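Local coordinates for CurJ (Moorea producens 3L, PDB 5TZ6), which probably catalyses dehydration, including vinylogous dehydration, of polyketide intermediates as the dehydratase domain of a curacin polyketide synthase module, at residues A67-P79 with V241-S253. The protein carries 1 engineered substitution. Sequence-based numbering, arbitrary orientation.
Sequences AATECQIEDILFP and VPFSIDKFTFYNS. With 7OD ((2E,5R)-5-hydroxy-2-methylhept-2-enoic acid), chain C.
Pro242 meets Phe78 through its carbonyl oxygen, which lies 3.9 Å from Phe78 CD2, while its ring carbons CG and CD pack on the bound acid next to Val241. At Phe243 a water sits between the parting chains and accepts the N-H of Phe78; its link to Phe243 O is doubtful, being too short. Ser244 CB receives the Leu77 methyl CD2 at 3.5 Å. Ile245 and Ile76 lie side by side, with Ile76 CD1 against Ile245 CB at 3.8 Å. A G1 beta bulge sets Asp75 and Ile76 together across from Ile245. Asp75 N donates to Asp246 O at 3.1 Å from above the Asp246 carbonyl plane. Lys247 runs alongside Glu74, CG to CG 3.9 Å, but its NZ stays 5.1 Å from Glu74 OE2. Phe248 forms a hydrogen-bonded pair with Ile73; its N-H reaches Ile73 O almost straight, at 170°. The Thr249 methyl CG2 rests against Cys71 O. Phe250 pairs with Cys71, and CG anti to its backbone N (chi1 171°) brings the ring edge to Thr69 O, 3.4 Å from CD2. Tyr251 O touches Glu70 CG at 3.3 Å, with that CG anti to the Glu70 carbonyl carbon (chi1 -64°). An alanine here lacks that methylene, which would probably uncover Tyr251 O and open a gap beside the tyrosine ring. Cys71, Ile73, Ile76, Ile245, Phe248 and Phe250 share the sheet face that meets helix 51-65 at Cys71, Ile245 and Phe250. This antiparallel pairing joins the two hotdog halves, as in the double-hotdog fold of polyketide synthase dehydratases.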
# COMPACT_ATOMS: atom_id res chain seq x y z
N ALA A 67 6.94 9.50 16.22
CA ALA A 67 7.16 10.94 16.18
C ALA A 67 8.59 11.31 16.55
O ALA A 67 9.10 12.33 16.08
CB ALA A 67 6.17 11.65 17.10
N ALA A 68 9.25 10.51 17.39
CA ALA A 68 10.60 10.78 17.85
C ALA A 68 11.64 10.26 16.87
O ALA A 68 11.35 9.49 15.95
CB ALA A 68 10.81 10.18 19.24
N THR A 69 12.89 10.69 17.08
CA THR A 69 14.00 10.34 16.21
C THR A 69 14.81 9.15 16.72
O THR A 69 15.29 8.34 15.92
CB THR A 69 14.94 11.54 16.02
OG1 THR A 69 16.04 11.17 15.19
CG2 THR A 69 15.47 12.02 17.36
N GLU A 70 14.99 9.04 18.04
CA GLU A 70 15.74 7.93 18.61
C GLU A 70 14.86 6.68 18.65
O GLU A 70 13.71 6.74 19.09
CB GLU A 70 16.21 8.25 20.03
CG GLU A 70 17.21 9.40 20.15
CD GLU A 70 16.54 10.76 20.30
OE1 GLU A 70 15.31 10.80 20.51
OE2 GLU A 70 17.25 11.78 20.21
N CYS A 71 15.39 5.56 18.18
CA CYS A 71 14.65 4.32 18.30
C CYS A 71 15.62 3.15 18.38
O CYS A 71 16.83 3.29 18.18
CB CYS A 71 13.67 4.15 17.14
SG CYS A 71 14.44 3.66 15.63
N GLN A 72 15.07 1.98 18.68
CA GLN A 72 15.87 0.79 18.94
C GLN A 72 15.20 -0.43 18.33
O GLN A 72 13.97 -0.55 18.33
CB GLN A 72 16.07 0.58 20.44
CG GLN A 72 14.78 0.36 21.21
CD GLN A 72 15.01 0.25 22.71
OE1 GLN A 72 16.09 0.59 23.21
NE2 GLN A 72 14.00 -0.23 23.43
N ILE A 73 16.05 -1.30 17.78
CA ILE A 73 15.66 -2.57 17.19
C ILE A 73 16.31 -3.66 18.02
O ILE A 73 17.53 -3.64 18.22
CB ILE A 73 16.12 -2.65 15.72
CG1 ILE A 73 15.83 -1.33 15.01
CG2 ILE A 73 15.47 -3.85 15.02
CD1 ILE A 73 16.43 -1.23 13.63
N GLU A 74 15.52 -4.60 18.51
CA GLU A 74 16.01 -5.59 19.46
C GLU A 74 15.73 -7.00 18.96
O GLU A 74 14.80 -7.24 18.18
CB GLU A 74 15.39 -5.41 20.85
CG GLU A 74 15.88 -4.20 21.61
CD GLU A 74 15.02 -3.90 22.81
OE1 GLU A 74 13.86 -3.49 22.63
OE2 GLU A 74 15.50 -4.10 23.95
N ASP A 75 16.56 -7.94 19.43
CA ASP A 75 16.44 -9.35 19.10
C ASP A 75 16.29 -9.55 17.59
O ASP A 75 15.35 -10.19 17.11
CB ASP A 75 15.27 -9.97 19.86
CG ASP A 75 15.37 -9.74 21.35
OD1 ASP A 75 16.51 -9.73 21.87
OD2 ASP A 75 14.32 -9.54 22.00
N ILE A 76 17.24 -8.99 16.85
CA ILE A 76 17.26 -9.08 15.39
C ILE A 76 17.81 -10.44 14.97
O ILE A 76 18.86 -10.87 15.46
CB ILE A 76 18.11 -7.95 14.79
CG1 ILE A 76 17.64 -6.59 15.30
CG2 ILE A 76 18.10 -8.03 13.27
CD1 ILE A 76 18.62 -5.48 15.04
N LEU A 77 17.13 -11.08 14.03
CA LEU A 77 17.66 -12.27 13.36
C LEU A 77 17.49 -12.09 11.86
O LEU A 77 16.59 -11.38 11.40
CB LEU A 77 16.95 -13.54 13.83
CG LEU A 77 17.31 -13.95 15.26
CD1 LEU A 77 16.39 -15.06 15.79
CD2 LEU A 77 18.79 -14.33 15.36
N PHE A 78 18.37 -12.75 11.09
CA PHE A 78 18.35 -12.70 9.63
C PHE A 78 18.13 -14.12 9.11
O PHE A 78 19.09 -14.82 8.76
CB PHE A 78 19.66 -12.11 9.10
CG PHE A 78 19.96 -10.74 9.64
CD1 PHE A 78 19.24 -9.63 9.23
CD2 PHE A 78 20.98 -10.56 10.56
CE1 PHE A 78 19.52 -8.37 9.73
CE2 PHE A 78 21.27 -9.30 11.06
CZ PHE A 78 20.54 -8.20 10.65
N PRO A 79 16.88 -14.58 9.05
CA PRO A 79 16.65 -15.99 8.69
C PRO A 79 17.16 -16.39 7.32
O PRO A 79 17.66 -17.51 7.15
CB PRO A 79 15.12 -16.14 8.79
CG PRO A 79 14.67 -14.99 9.64
CD PRO A 79 15.63 -13.87 9.38
N VAL A 241 29.77 -13.93 9.51
CA VAL A 241 28.66 -13.22 8.89
C VAL A 241 27.70 -12.74 9.97
O VAL A 241 27.46 -13.45 10.95
CB VAL A 241 27.95 -14.09 7.85
CG1 VAL A 241 26.88 -13.29 7.13
CG2 VAL A 241 28.97 -14.63 6.85
N PRO A 242 27.16 -11.52 9.86
CA PRO A 242 26.23 -11.04 10.88
C PRO A 242 25.06 -11.99 11.03
O PRO A 242 24.40 -12.36 10.06
CB PRO A 242 25.79 -9.67 10.34
CG PRO A 242 26.97 -9.21 9.53
CD PRO A 242 27.55 -10.46 8.91
N PHE A 243 24.79 -12.36 12.26
CA PHE A 243 23.80 -13.39 12.53
C PHE A 243 22.71 -12.95 13.49
O PHE A 243 21.54 -13.29 13.26
CB PHE A 243 24.53 -14.63 13.08
CG PHE A 243 23.61 -15.76 13.44
CD1 PHE A 243 23.07 -15.85 14.71
CD2 PHE A 243 23.31 -16.74 12.51
CE1 PHE A 243 22.23 -16.90 15.05
CE2 PHE A 243 22.46 -17.80 12.85
CZ PHE A 243 21.93 -17.87 14.12
N SER A 244 23.04 -12.21 14.54
CA SER A 244 22.02 -11.75 15.47
C SER A 244 22.51 -10.48 16.16
O SER A 244 23.71 -10.23 16.25
CB SER A 244 21.69 -12.82 16.51
OG SER A 244 22.80 -13.08 17.35
N ILE A 245 21.55 -9.68 16.65
CA ILE A 245 21.86 -8.43 17.32
C ILE A 245 20.93 -8.26 18.51
O ILE A 245 19.70 -8.30 18.36
CB ILE A 245 21.73 -7.23 16.37
CG1 ILE A 245 22.84 -7.25 15.33
CG2 ILE A 245 21.77 -5.93 17.15
CD1 ILE A 245 22.67 -6.23 14.23
N ASP A 246 21.50 -8.07 19.70
CA ASP A 246 20.65 -7.87 20.88
C ASP A 246 19.95 -6.51 20.82
O ASP A 246 18.73 -6.44 20.99
CB ASP A 246 21.47 -8.01 22.16
CG ASP A 246 21.99 -9.43 22.36
OD1 ASP A 246 21.34 -10.37 21.86
OD2 ASP A 246 23.05 -9.60 23.01
N LYS A 247 20.68 -5.43 20.56
CA LYS A 247 20.02 -4.13 20.46
C LYS A 247 20.80 -3.17 19.57
O LYS A 247 21.99 -2.95 19.78
CB LYS A 247 19.83 -3.52 21.85
CG LYS A 247 19.14 -2.16 21.82
CD LYS A 247 18.70 -1.75 23.20
CE LYS A 247 19.89 -1.57 24.12
NZ LYS A 247 19.47 -1.38 25.53
N PHE A 248 20.10 -2.57 18.61
CA PHE A 248 20.64 -1.53 17.75
C PHE A 248 19.88 -0.23 18.00
O PHE A 248 18.67 -0.17 17.78
CB PHE A 248 20.52 -1.95 16.28
CG PHE A 248 21.17 -0.99 15.32
CD1 PHE A 248 20.63 0.26 15.09
CD2 PHE A 248 22.30 -1.37 14.61
CE1 PHE A 248 21.22 1.13 14.20
CE2 PHE A 248 22.90 -0.50 13.71
CZ PHE A 248 22.35 0.75 13.51
N THR A 249 20.59 0.81 18.41
CA THR A 249 19.96 2.09 18.73
C THR A 249 20.43 3.15 17.75
O THR A 249 21.64 3.35 17.56
CB THR A 249 20.26 2.52 20.16
OG1 THR A 249 19.91 1.46 21.06
CG2 THR A 249 19.47 3.77 20.52
N PHE A 250 19.47 3.81 17.11
CA PHE A 250 19.70 4.97 16.27
C PHE A 250 19.30 6.21 17.06
O PHE A 250 18.15 6.33 17.51
CB PHE A 250 18.89 4.87 14.98
CG PHE A 250 18.88 6.12 14.15
CD1 PHE A 250 20.01 6.51 13.43
CD2 PHE A 250 17.75 6.92 14.09
CE1 PHE A 250 19.99 7.67 12.67
CE2 PHE A 250 17.73 8.08 13.33
CZ PHE A 250 18.86 8.46 12.62
N TYR A 251 20.26 7.13 17.25
CA TYR A 251 20.04 8.36 18.00
C TYR A 251 19.68 9.53 17.08
O TYR A 251 18.63 10.15 17.24
CB TYR A 251 21.29 8.68 18.83
CG TYR A 251 21.58 7.62 19.87
CD1 TYR A 251 20.97 7.66 21.11
CD2 TYR A 251 22.44 6.57 19.59
CE1 TYR A 251 21.22 6.68 22.06
CE2 TYR A 251 22.70 5.59 20.53
CZ TYR A 251 22.09 5.65 21.76
OH TYR A 251 22.34 4.68 22.70
N ASN A 252 20.55 9.85 16.12
CA ASN A 252 20.28 10.92 15.17
C ASN A 252 21.21 10.77 13.97
O ASN A 252 22.30 10.21 14.09
CB ASN A 252 20.43 12.30 15.81
CG ASN A 252 21.81 12.52 16.40
OD1 ASN A 252 21.99 12.48 17.62
ND2 ASN A 252 22.80 12.75 15.55
N SER A 253 20.77 11.29 12.83
CA SER A 253 21.56 11.20 11.61
C SER A 253 22.59 12.33 11.58
O SER A 253 22.35 13.43 12.07
CB SER A 253 20.66 11.26 10.38
OG SER A 253 21.26 10.61 9.27
OAB 7OD C . 27.38 -12.64 3.02
CAA 7OD C . 26.29 -12.21 3.46
OAI 7OD C . 25.22 -12.76 3.13
CAC 7OD C . 26.28 -10.99 4.39
CAK 7OD C . 24.94 -10.46 4.93
CAD 7OD C . 27.60 -10.31 4.79
CAE 7OD C . 27.53 -9.09 5.74
CAF 7OD C . 28.89 -8.54 6.23
OAH 7OD C . 29.18 -7.32 5.53
CAG 7OD C . 30.07 -9.50 6.04
CAJ 7OD C . 31.24 -9.00 6.90
O HOH W 1 17.76 -6.54 23.93
O HOH W 2 20.31 -15.08 12.05